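Local structure of diguanylate cyclase with PAS/PAC sensor (Marinobacter aquaeolei, 3H9W) at residues Lys3-Lys8 against Pro21-Leu26; Gln12-Glu17 against Lys35-Trp40; Gln49-Asn54 against His66-Arg71; Ile82-His87 against Gly101-Ile106. The protein is probably a diguanylate cyclase that makes cyclic di-GMP from two GTP molecules, the present chain being its N-terminal PAS sensor domain. All coordinates share one frame; numbering follows the deposited sequence.

The four contacts belong to one PAS domain, whose five-stranded antiparallel sheet runs 15-19, 5-10, 96-105, 79-90, 66-73. Interactions 1 and 2 cross along the chain, whereas interactions 3 and 4 follow in series. Interaction 1 packs helix 22-27 on strand 5-10, interaction 2 ties strand 15-19 to helix 37-42, and interaction 3 sets helix 46-61 on strand 66-73. Interaction 4 joins strands 79-90 and 96-105, which lie between 66-73 and 5-10; its centre is about 10 Å from that of interaction 1 and 11 Å from that of interaction 3. Interactions 1 and 3, centres about 18 Å apart, do not touch; the sheet links their helices. Interactions 1 and 4 both reach the second subunit.

Interaction 1: Lys3-Lys8 against Pro21-Leu26; sequences KAIPWK and PQIEAL
Ile-5 reaches Ile-23 and Leu-26 because CG1 stands anti to its carbonyl carbon (chi1 -56°) and CD1 continues the chain in an extended sense (chi2 163°), while the Gln-22 chain is bent at chi2 (99°). The methyl CD1 of Ile-5 is the point of convergence. It lies 3.5 Å from CD2 of Leu-26, tighter than ordinary van der Waals contact, and 3.7 Å from CD1 of Ile-23; the two isoleucine side chains cross at about a right angle. The other branch, CG2 of Ile-5, rests 3.9 Å from CB of Ile-23, so both branches of the isoleucine touch the helix, CG2 at Ile-23 and CD1 at Ile-23 and Leu-26. An alanine here would probably deprive Leu-26 CD2 and Ile-23 CD1 of their shared partner and open a gap between strand and helix. Gln-22 slides past Ile-5 in the opposite direction, its CB 3.9 Å from Ile-5 CG1. Its amide ends beside the backbone: NE2 approaches Ala-4 O to 2.7 Å, but at an angle too poor for a hydrogen bond, and the buried OE1 finds no polar partner in the model. The amide also meets CD of Pro-6, with Gln-22 NE2 3.8 Å from it. Ile-19 adds to the packing around Ile-5, and Ile-82 to that around Leu-26. At the start of the modelled chain, Lys-3 NZ forms a salt bridge with Glu-67 of the second subunit. A short helix that follows the opening pair of antiparallel strands and packs back on the first of them is typical of the PAS fold.

Interaction 2: Gln12-Glu17 against Lys35-Trp40; sequences QTMAFE and KSVEDW
Phe-16 lies against the capping box formed by Ser-36 and Asp-39 at the start of helix 37-42, one of the short helices of this PAS domain. CB of the phenylalanine sits 3.8 Å from Lys-35 O, and CG stands anti to the carbonyl carbon (chi1 -87°). From there the ring presents its edge to the segment leading into the helix: CD2 is 3.7 Å from Ser-36 C, CE2 comes to 3.4 Å from Ser-36 O, and CE2 also meets CB of Trp-40 at 4.2 Å. Beyond it, CZ lies near the CE methyl of selenomethionine Met-103, on strand 96-105 of the same sheet.

The backbones are joined in a single bridge between Ala-15 and Ser-36. Phe-16 N donates to Lys-35 O over 2.9 Å from above the carbonyl plane, and Val-37 N donates to Met-14 O nearly along the C=O axis. The selenomethionine chain of Met-14 bends twice, which brings CE to 3.6 Å from Val-37 CG1.

In the cap, Glu-38 N donates to Ser-36 OG. Asp-39 OD2 completes the box by accepting from two backbone donors: Ser-36 N reaches it on the anti side of the carboxylate, Lys-35 N from above its plane. Two bonds to one oxygen restrict the turn of this carboxylate. A water bridges the two backbones, donating to Phe-16 O and to Lys-35 O, the latter 2.6 Å from the water oxygen.

Interaction 3: Gln49-Asn54 against His66-Arg71; sequences QEWVVN and HEADYR
Val-52 and Trp-51 set helix 46-61 upon strand 66-73, an edge strand of the PAS sheet within this chain; in PAS nomenclature these elements probably correspond to F-alpha and G-beta. The axes of the segments 49-54 and 66-71 run nearly antiparallel, at 157°, with a closest approach of 9.4 Å, and no hydrogen bond joins the two segments.

Trp-51 places CG between its backbone N and carbonyl carbon (chi1 73°). The far end of its six-membered ring meets the strand: CH2 touches Ala-68 CB at 3.9 Å, and CZ2 turns the ring edge to Asp-69 O at 3.4 Å. On one face, over the ring centre, lies CG2 of the adjacent Val-52. NE1 of the indole is hydrogen-bonded to Asp-48 OD1, which helps to fix the rotation of the ring.

Val-52 points toward the strand and crosses Tyr-70 at about a right angle. Trp-40 packs against CG1 of Val-52, and its NE1 is hydrogen-bonded to Tyr-70 OH, so that the tyrosine is held at its tip while the valine packs near its root. Both valine methyls take part: CG2 lies 3.9 Å from Tyr-70 CB, and CG1 lies 4.0 Å from Tyr-70 CD1.

Interaction 4: Ile82-His87 against Gly101-Ile106; sequences IRDVVH and GFMFDI
The antiparallel hairpin of strands 79-90 and 96-105, at the middle of the PAS sheet, is held here by two hydrogen-bonded pairs, Arg-83 with Phe-104 and Val-85 with Phe-102. Arg-83 N gives to Phe-104 O and Phe-104 N to Arg-83 O, both at 2.9 Å. Val-85 N donates to Phe-102 O at 3.0 Å in an almost straight bond (174°), and Phe-102 N answers to Val-85 O at 3.2 Å.

Side chains alternate between the faces. On one, Asp-84 and selenomethionine Met-103 lie side by side, Asp-84 OD1 3.7 Å from Met-103 CG, while Ile-82 CG2 also rests near Met-103 CG. On the other, Val-85 CG2 meets the edge of the Phe-104 ring at CE2, 3.7 Å away; that ring also meets Phe-104 of the second subunit, planes about 85° apart.

Past the strand end, Ile-106 crosses Arg-83 at about a right angle. Ile-106 CG2 sits over one face of the guanidinium, toward the rim and 3.7 Å from Arg-83 NH1, and Ile-106 CD1 is 3.7 Å from Arg-83 NH2. Outside the two segments, NH2 forms salt bridges with Asp-69 and Glu-109. An alanine in place of Ile-106 would take away the CG2 and CD1 contacts and would probably leave the guanidinium held mainly by its acids. Apolar contact over one face would probably strengthen the pairing of NH2 with those two outside acids by limiting access of water.

Interaction 1: Lys3-Lys8 against Pro21-Leu26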
# COMPACT_ATOMS: atom_id res chain seq x y z
N LYS A 3 5.45 9.33 4.08
CA LYS A 3 6.02 9.55 2.72
C LYS A 3 5.17 8.82 1.68
O LYS A 3 5.01 9.31 0.56
CB LYS A 3 7.47 9.03 2.66
CG LYS A 3 7.63 7.54 2.94
CD LYS A 3 8.16 6.80 1.72
CE LYS A 3 8.38 5.32 2.00
NZ LYS A 3 7.12 4.58 2.28
N ALA A 4 4.64 7.66 2.05
CA ALA A 4 3.80 6.89 1.15
C ALA A 4 2.57 7.72 0.79
O ALA A 4 2.06 8.47 1.62
CB ALA A 4 3.37 5.59 1.81
N ILE A 5 2.11 7.60 -0.44
CA ILE A 5 0.95 8.35 -0.89
C ILE A 5 -0.21 7.41 -1.14
O ILE A 5 -0.18 6.61 -2.08
CB ILE A 5 1.25 9.10 -2.20
CG1 ILE A 5 2.47 10.01 -2.01
CG2 ILE A 5 0.04 9.93 -2.60
CD1 ILE A 5 3.09 10.48 -3.30
N PRO A 6 -1.24 7.47 -0.29
CA PRO A 6 -2.41 6.60 -0.44
C PRO A 6 -3.32 7.11 -1.55
O PRO A 6 -3.40 8.32 -1.79
CB PRO A 6 -3.06 6.67 0.93
CG PRO A 6 -2.80 8.09 1.34
CD PRO A 6 -1.34 8.28 0.94
N TRP A 7 -4.00 6.19 -2.22
CA TRP A 7 -4.93 6.57 -3.28
C TRP A 7 -5.92 5.44 -3.54
O TRP A 7 -5.69 4.29 -3.15
CB TRP A 7 -4.18 6.90 -4.58
CG TRP A 7 -3.36 5.77 -5.09
CD1 TRP A 7 -2.04 5.53 -4.85
CD2 TRP A 7 -3.83 4.67 -5.88
NE1 TRP A 7 -1.65 4.35 -5.44
CE2 TRP A 7 -2.73 3.80 -6.08
CE3 TRP A 7 -5.07 4.33 -6.44
CZ2 TRP A 7 -2.84 2.61 -6.80
CZ3 TRP A 7 -5.18 3.15 -7.17
CH2 TRP A 7 -4.07 2.30 -7.34
N LYS A 8 -7.02 5.78 -4.20
CA LYS A 8 -8.06 4.83 -4.54
C LYS A 8 -8.71 5.30 -5.83
O LYS A 8 -8.90 6.51 -6.04
CB LYS A 8 -9.12 4.75 -3.45
CG LYS A 8 -10.23 3.74 -3.75
CD LYS A 8 -11.32 3.77 -2.69
CE LYS A 8 -12.37 2.70 -2.94
NZ LYS A 8 -13.43 2.72 -1.90
N PRO A 21 -2.32 14.11 0.22
CA PRO A 21 -1.76 15.43 -0.08
C PRO A 21 -0.26 15.39 -0.35
O PRO A 21 0.28 16.31 -0.95
CB PRO A 21 -2.12 16.24 1.16
CG PRO A 21 -2.14 15.20 2.26
CD PRO A 21 -2.87 14.06 1.59
N GLN A 22 0.40 14.32 0.08
CA GLN A 22 1.85 14.20 -0.14
C GLN A 22 2.17 14.15 -1.64
O GLN A 22 3.31 14.35 -2.04
CB GLN A 22 2.37 12.92 0.53
CG GLN A 22 1.90 12.71 1.97
CD GLN A 22 0.73 11.74 2.08
OE1 GLN A 22 -0.34 11.96 1.50
NE2 GLN A 22 0.92 10.66 2.83
N ILE A 23 1.15 13.87 -2.47
CA ILE A 23 1.36 13.79 -3.91
C ILE A 23 1.76 15.16 -4.47
O ILE A 23 2.44 15.25 -5.50
CB ILE A 23 0.09 13.28 -4.65
CG1 ILE A 23 0.42 12.93 -6.11
CG2 ILE A 23 -0.99 14.34 -4.62
CD1 ILE A 23 1.40 11.76 -6.28
N GLU A 24 1.35 16.22 -3.79
CA GLU A 24 1.65 17.57 -4.22
C GLU A 24 3.10 17.92 -3.90
O GLU A 24 3.82 18.49 -4.72
CB GLU A 24 0.70 18.57 -3.55
CG GLU A 24 0.70 19.95 -4.19
CD GLU A 24 -0.38 20.85 -3.63
OE1 GLU A 24 -1.53 20.38 -3.50
OE2 GLU A 24 -0.09 22.03 -3.34
N ALA A 25 3.54 17.57 -2.69
CA ALA A 25 4.92 17.85 -2.31
C ALA A 25 5.87 17.05 -3.19
O ALA A 25 6.93 17.54 -3.58
CB ALA A 25 5.14 17.48 -0.84
N LEU A 26 5.48 15.81 -3.52
CA LEU A 26 6.31 14.95 -4.34
C LEU A 26 6.32 15.32 -5.83
O LEU A 26 7.39 15.47 -6.43
CB LEU A 26 5.86 13.49 -4.21
CG LEU A 26 6.72 12.47 -4.99
CD1 LEU A 26 8.13 12.47 -4.43
CD2 LEU A 26 6.11 11.08 -4.89

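Interaction 2: Gln12-Glu17 against Lys35-Trp40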
# COMPACT_ATOMS: atom_id res chain seq x y z
N GLN A 12 -15.39 1.74 -12.08
CA GLN A 12 -16.43 2.08 -13.06
C GLN A 12 -16.17 3.39 -13.80
O GLN A 12 -16.23 3.44 -15.02
CB GLN A 12 -17.79 2.14 -12.38
CG GLN A 12 -18.96 2.01 -13.34
CD GLN A 12 -18.84 0.77 -14.21
OE1 GLN A 12 -18.64 -0.34 -13.71
NE2 GLN A 12 -18.97 0.95 -15.52
N THR A 13 -15.87 4.44 -13.05
CA THR A 13 -15.61 5.75 -13.64
C THR A 13 -14.13 6.00 -13.90
O THR A 13 -13.76 6.92 -14.64
CB THR A 13 -16.12 6.87 -12.72
OG1 THR A 13 -15.38 6.84 -11.50
CG2 THR A 13 -17.59 6.67 -12.41
N MSE A 14 -13.28 5.18 -13.30
CA MSE A 14 -11.83 5.31 -13.43
C MSE A 14 -11.38 6.66 -12.90
O MSE A 14 -10.40 7.24 -13.38
CB MSE A 14 -11.40 5.14 -14.89
CG MSE A 14 -11.57 3.73 -15.43
SE MSE A 14 -10.65 2.39 -14.36
CE MSE A 14 -8.91 2.47 -15.21
N ALA A 15 -12.09 7.17 -11.90
CA ALA A 15 -11.74 8.45 -11.31
C ALA A 15 -11.14 8.23 -9.92
O ALA A 15 -11.44 7.24 -9.26
CB ALA A 15 -12.98 9.33 -11.21
N PHE A 16 -10.30 9.16 -9.49
CA PHE A 16 -9.68 9.06 -8.18
C PHE A 16 -10.70 9.41 -7.10
O PHE A 16 -11.32 10.47 -7.14
CB PHE A 16 -8.49 10.02 -8.07
CG PHE A 16 -7.19 9.45 -8.56
CD1 PHE A 16 -6.46 8.57 -7.77
CD2 PHE A 16 -6.70 9.77 -9.82
CE1 PHE A 16 -5.26 8.03 -8.22
CE2 PHE A 16 -5.50 9.24 -10.28
CZ PHE A 16 -4.78 8.36 -9.48
N GLU A 17 -10.86 8.51 -6.14
CA GLU A 17 -11.79 8.73 -5.03
C GLU A 17 -11.04 9.65 -4.06
O GLU A 17 -11.62 10.57 -3.47
CB GLU A 17 -12.11 7.39 -4.35
CG GLU A 17 -13.43 7.36 -3.61
CD GLU A 17 -14.42 6.39 -4.25
OE1 GLU A 17 -14.81 6.62 -5.42
OE2 GLU A 17 -14.81 5.41 -3.59
N LYS A 35 -7.61 13.98 -10.97
CA LYS A 35 -9.01 13.62 -11.17
C LYS A 35 -9.28 12.19 -11.62
O LYS A 35 -10.22 11.56 -11.13
CB LYS A 35 -9.64 14.59 -12.18
CG LYS A 35 -9.77 16.02 -11.68
CD LYS A 35 -10.85 16.11 -10.61
CE LYS A 35 -11.03 17.54 -10.12
NZ LYS A 35 -12.01 17.61 -9.01
N SER A 36 -8.47 11.67 -12.54
CA SER A 36 -8.68 10.30 -13.02
C SER A 36 -7.39 9.63 -13.47
O SER A 36 -6.31 10.21 -13.45
CB SER A 36 -9.65 10.29 -14.20
OG SER A 36 -9.03 10.80 -15.37
N VAL A 37 -7.54 8.38 -13.91
CA VAL A 37 -6.42 7.59 -14.38
C VAL A 37 -5.71 8.29 -15.53
O VAL A 37 -4.50 8.15 -15.71
CB VAL A 37 -6.90 6.20 -14.85
CG1 VAL A 37 -7.43 5.42 -13.66
CG2 VAL A 37 -7.98 6.35 -15.91
N GLU A 38 -6.47 9.07 -16.30
CA GLU A 38 -5.91 9.81 -17.42
C GLU A 38 -4.81 10.75 -16.94
O GLU A 38 -3.79 10.92 -17.61
CB GLU A 38 -7.02 10.60 -18.13
CG GLU A 38 -6.61 11.24 -19.44
CD GLU A 38 -7.78 11.92 -20.15
OE1 GLU A 38 -8.26 12.96 -19.66
OE2 GLU A 38 -8.22 11.39 -21.20
N ASP A 39 -5.03 11.36 -15.78
CA ASP A 39 -4.04 12.28 -15.22
C ASP A 39 -2.78 11.51 -14.82
O ASP A 39 -1.66 11.96 -15.04
CB ASP A 39 -4.61 12.99 -13.99
CG ASP A 39 -5.82 13.86 -14.33
OD1 ASP A 39 -5.68 14.75 -15.19
OD2 ASP A 39 -6.89 13.66 -13.72
N TRP A 40 -3.00 10.34 -14.23
CA TRP A 40 -1.91 9.47 -13.81
C TRP A 40 -1.09 9.03 -15.03
O TRP A 40 0.14 9.05 -15.01
CB TRP A 40 -2.51 8.25 -13.10
CG TRP A 40 -1.57 7.12 -12.86
CD1 TRP A 40 -0.59 7.04 -11.90
CD2 TRP A 40 -1.53 5.88 -13.57
NE1 TRP A 40 0.05 5.82 -11.98
CE2 TRP A 40 -0.50 5.10 -13.00
CE3 TRP A 40 -2.26 5.36 -14.65
CZ2 TRP A 40 -0.19 3.82 -13.47
CZ3 TRP A 40 -1.95 4.08 -15.11
CH2 TRP A 40 -0.92 3.33 -14.52
O HOH W 1 -11.76 12.51 -9.20

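Interaction 3: Gln49-Asn54 against His66-Arg71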
# COMPACT_ATOMS: atom_id res chain seq x y z
N GLN A 49 5.07 5.34 -20.29
CA GLN A 49 3.67 5.33 -20.67
C GLN A 49 3.51 4.19 -21.67
O GLN A 49 2.43 3.62 -21.80
CB GLN A 49 3.28 6.65 -21.34
CG GLN A 49 3.50 7.89 -20.49
CD GLN A 49 3.25 9.16 -21.28
OE1 GLN A 49 3.83 9.36 -22.35
NE2 GLN A 49 2.39 10.03 -20.76
N GLU A 50 4.60 3.87 -22.37
CA GLU A 50 4.63 2.82 -23.38
C GLU A 50 4.36 1.41 -22.88
O GLU A 50 4.14 0.49 -23.68
CB GLU A 50 5.98 2.84 -24.11
CG GLU A 50 6.05 3.79 -25.30
CD GLU A 50 7.45 3.93 -25.89
OE1 GLU A 50 8.18 2.92 -25.99
OE2 GLU A 50 7.82 5.06 -26.27
N TRP A 51 4.35 1.21 -21.56
CA TRP A 51 4.12 -0.13 -21.03
C TRP A 51 3.32 -0.19 -19.73
O TRP A 51 2.55 -1.12 -19.51
CB TRP A 51 5.45 -0.85 -20.83
CG TRP A 51 6.27 -0.35 -19.67
CD1 TRP A 51 7.24 0.62 -19.69
CD2 TRP A 51 6.20 -0.81 -18.32
NE1 TRP A 51 7.78 0.78 -18.43
CE2 TRP A 51 7.16 -0.08 -17.57
CE3 TRP A 51 5.42 -1.78 -17.66
CZ2 TRP A 51 7.35 -0.29 -16.20
CZ3 TRP A 51 5.61 -1.98 -16.30
CH2 TRP A 51 6.57 -1.23 -15.58
N VAL A 52 3.52 0.81 -18.87
CA VAL A 52 2.84 0.84 -17.58
C VAL A 52 1.31 0.85 -17.68
O VAL A 52 0.64 0.10 -16.98
CB VAL A 52 3.29 2.07 -16.76
CG1 VAL A 52 2.47 2.17 -15.47
CG2 VAL A 52 4.78 1.95 -16.43
N VAL A 53 0.78 1.70 -18.54
CA VAL A 53 -0.66 1.78 -18.70
C VAL A 53 -1.25 0.43 -19.12
O VAL A 53 -2.19 -0.07 -18.49
CB VAL A 53 -1.03 2.87 -19.74
CG1 VAL A 53 -2.55 2.99 -19.85
CG2 VAL A 53 -0.42 4.20 -19.32
N ASN A 54 -0.70 -0.18 -20.16
CA ASN A 54 -1.21 -1.47 -20.63
C ASN A 54 -1.07 -2.56 -19.58
O ASN A 54 -1.98 -3.38 -19.40
CB ASN A 54 -0.48 -1.91 -21.91
CG ASN A 54 -0.77 -0.99 -23.08
OD1 ASN A 54 -1.90 -0.53 -23.26
ND2 ASN A 54 0.26 -0.72 -23.89
N HIS A 66 -0.92 -5.88 -8.50
CA HIS A 66 0.31 -5.67 -9.24
C HIS A 66 1.02 -4.43 -8.75
O HIS A 66 0.52 -3.70 -7.90
CB HIS A 66 -0.02 -5.51 -10.73
CG HIS A 66 -1.10 -4.51 -11.00
ND1 HIS A 66 -2.43 -4.75 -10.71
CD2 HIS A 66 -1.04 -3.24 -11.46
CE1 HIS A 66 -3.14 -3.67 -10.99
NE2 HIS A 66 -2.32 -2.74 -11.45
N GLU A 67 2.21 -4.20 -9.29
CA GLU A 67 3.01 -3.03 -8.94
C GLU A 67 3.88 -2.70 -10.14
O GLU A 67 4.23 -3.58 -10.92
CB GLU A 67 3.88 -3.31 -7.72
CG GLU A 67 5.00 -4.30 -7.96
CD GLU A 67 5.93 -4.42 -6.77
OE1 GLU A 67 5.48 -4.90 -5.71
OE2 GLU A 67 7.12 -4.04 -6.89
N ALA A 68 4.23 -1.42 -10.29
CA ALA A 68 5.07 -0.98 -11.39
C ALA A 68 5.98 0.16 -10.96
O ALA A 68 5.60 1.00 -10.14
CB ALA A 68 4.20 -0.52 -12.57
N ASP A 69 7.19 0.17 -11.51
CA ASP A 69 8.16 1.21 -11.23
C ASP A 69 8.26 2.07 -12.48
O ASP A 69 8.43 1.55 -13.58
CB ASP A 69 9.54 0.60 -10.94
CG ASP A 69 9.60 -0.12 -9.61
OD1 ASP A 69 8.53 -0.39 -9.02
OD2 ASP A 69 10.72 -0.42 -9.15
N TYR A 70 8.13 3.38 -12.32
CA TYR A 70 8.21 4.27 -13.46
C TYR A 70 8.61 5.69 -13.05
O TYR A 70 8.61 6.04 -11.87
CB TYR A 70 6.88 4.31 -14.21
CG TYR A 70 5.72 4.70 -13.33
CD1 TYR A 70 4.95 3.74 -12.68
CD2 TYR A 70 5.43 6.05 -13.08
CE1 TYR A 70 3.93 4.10 -11.80
CE2 TYR A 70 4.41 6.41 -12.20
CZ TYR A 70 3.67 5.43 -11.57
OH TYR A 70 2.69 5.79 -10.66
N ARG A 71 8.93 6.48 -14.06
CA ARG A 71 9.32 7.86 -13.86
C ARG A 71 8.07 8.73 -13.97
O ARG A 71 7.47 8.83 -15.04
CB ARG A 71 10.36 8.27 -14.92
CG ARG A 71 11.71 7.59 -14.71
CD ARG A 71 12.46 7.37 -16.01
NE ARG A 71 11.84 6.33 -16.85
CZ ARG A 71 12.34 5.93 -18.01
NH1 ARG A 71 13.45 6.48 -18.49
NH2 ARG A 71 11.71 5.00 -18.72

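Interaction 4: Ile82-His87 against Gly101-Ile106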
# COMPACT_ATOMS: atom_id res chain seq x y z
N ILE A 82 8.93 6.49 -9.18
CA ILE A 82 7.86 6.07 -8.29
C ILE A 82 7.50 4.60 -8.46
O ILE A 82 7.63 4.03 -9.54
CB ILE A 82 6.59 6.94 -8.54
CG1 ILE A 82 6.76 8.30 -7.85
CG2 ILE A 82 5.33 6.22 -8.05
CD1 ILE A 82 5.54 9.18 -7.89
N ARG A 83 7.08 3.99 -7.36
CA ARG A 83 6.63 2.61 -7.36
C ARG A 83 5.16 2.71 -7.00
O ARG A 83 4.81 3.25 -5.96
CB ARG A 83 7.36 1.76 -6.31
CG ARG A 83 6.79 0.34 -6.14
CD ARG A 83 7.78 -0.58 -5.42
NE ARG A 83 9.01 -0.66 -6.19
CZ ARG A 83 10.24 -0.54 -5.70
NH1 ARG A 83 10.43 -0.34 -4.40
NH2 ARG A 83 11.28 -0.57 -6.52
N ASP A 84 4.30 2.20 -7.88
CA ASP A 84 2.86 2.23 -7.64
C ASP A 84 2.49 0.78 -7.30
O ASP A 84 2.80 -0.14 -8.06
CB ASP A 84 2.16 2.71 -8.92
CG ASP A 84 0.70 3.06 -8.70
OD1 ASP A 84 0.24 3.08 -7.54
OD2 ASP A 84 0.00 3.32 -9.71
N VAL A 85 1.86 0.59 -6.14
CA VAL A 85 1.46 -0.73 -5.67
C VAL A 85 -0.05 -0.75 -5.62
O VAL A 85 -0.67 0.09 -4.96
CB VAL A 85 2.01 -1.02 -4.27
CG1 VAL A 85 1.61 -2.43 -3.83
CG2 VAL A 85 3.53 -0.89 -4.28
N VAL A 86 -0.64 -1.73 -6.30
CA VAL A 86 -2.08 -1.82 -6.43
C VAL A 86 -2.76 -3.09 -5.95
O VAL A 86 -2.37 -4.20 -6.31
CB VAL A 86 -2.49 -1.64 -7.91
CG1 VAL A 86 -4.00 -1.54 -8.02
CG2 VAL A 86 -1.82 -0.39 -8.48
N HIS A 87 -3.81 -2.90 -5.16
CA HIS A 87 -4.62 -4.01 -4.68
C HIS A 87 -5.96 -3.85 -5.40
O HIS A 87 -6.51 -2.75 -5.42
CB HIS A 87 -4.84 -3.94 -3.18
CG HIS A 87 -5.83 -4.94 -2.68
ND1 HIS A 87 -7.01 -4.58 -2.07
CD2 HIS A 87 -5.84 -6.29 -2.76
CE1 HIS A 87 -7.71 -5.67 -1.79
NE2 HIS A 87 -7.03 -6.72 -2.20
N GLY A 101 -4.31 1.60 -3.25
CA GLY A 101 -2.90 1.34 -3.06
C GLY A 101 -2.10 2.53 -2.58
O GLY A 101 -2.64 3.46 -1.98
N PHE A 102 -0.81 2.48 -2.86
CA PHE A 102 0.10 3.55 -2.46
C PHE A 102 1.10 3.83 -3.56
O PHE A 102 1.45 2.95 -4.33
CB PHE A 102 0.91 3.13 -1.23
CG PHE A 102 0.11 3.00 0.04
CD1 PHE A 102 -0.20 4.12 0.80
CD2 PHE A 102 -0.28 1.75 0.50
CE1 PHE A 102 -0.90 4.00 2.01
CE2 PHE A 102 -0.98 1.62 1.71
CZ PHE A 102 -1.28 2.74 2.45
N MSE A 103 1.57 5.08 -3.61
CA MSE A 103 2.61 5.47 -4.54
C MSE A 103 3.78 5.79 -3.62
O MSE A 103 3.61 6.45 -2.59
CB MSE A 103 2.22 6.72 -5.34
CG MSE A 103 1.45 6.41 -6.60
SE MSE A 103 0.61 7.99 -7.30
CE MSE A 103 -0.94 7.14 -8.06
N PHE A 104 4.96 5.31 -3.99
CA PHE A 104 6.16 5.51 -3.19
C PHE A 104 7.27 6.17 -4.00
O PHE A 104 7.49 5.82 -5.16
CB PHE A 104 6.70 4.16 -2.72
CG PHE A 104 5.74 3.39 -1.86
CD1 PHE A 104 5.65 3.65 -0.50
CD2 PHE A 104 4.95 2.38 -2.40
CE1 PHE A 104 4.78 2.92 0.31
CE2 PHE A 104 4.08 1.64 -1.60
CZ PHE A 104 3.99 1.92 -0.24
N ASP A 105 7.96 7.12 -3.38
CA ASP A 105 9.09 7.80 -4.01
C ASP A 105 10.25 6.81 -3.87
O ASP A 105 10.64 6.47 -2.75
CB ASP A 105 9.39 9.09 -3.24
CG ASP A 105 10.68 9.77 -3.68
OD1 ASP A 105 11.37 9.26 -4.59
OD2 ASP A 105 11.02 10.82 -3.09
N ILE A 106 10.78 6.32 -4.98
CA ILE A 106 11.90 5.39 -4.91
C ILE A 106 13.16 5.98 -5.53
O ILE A 106 13.97 5.27 -6.12
CB ILE A 106 11.58 4.04 -5.59
CG1 ILE A 106 11.17 4.25 -7.05
CG2 ILE A 106 10.48 3.33 -4.83
CD1 ILE A 106 11.12 2.93 -7.83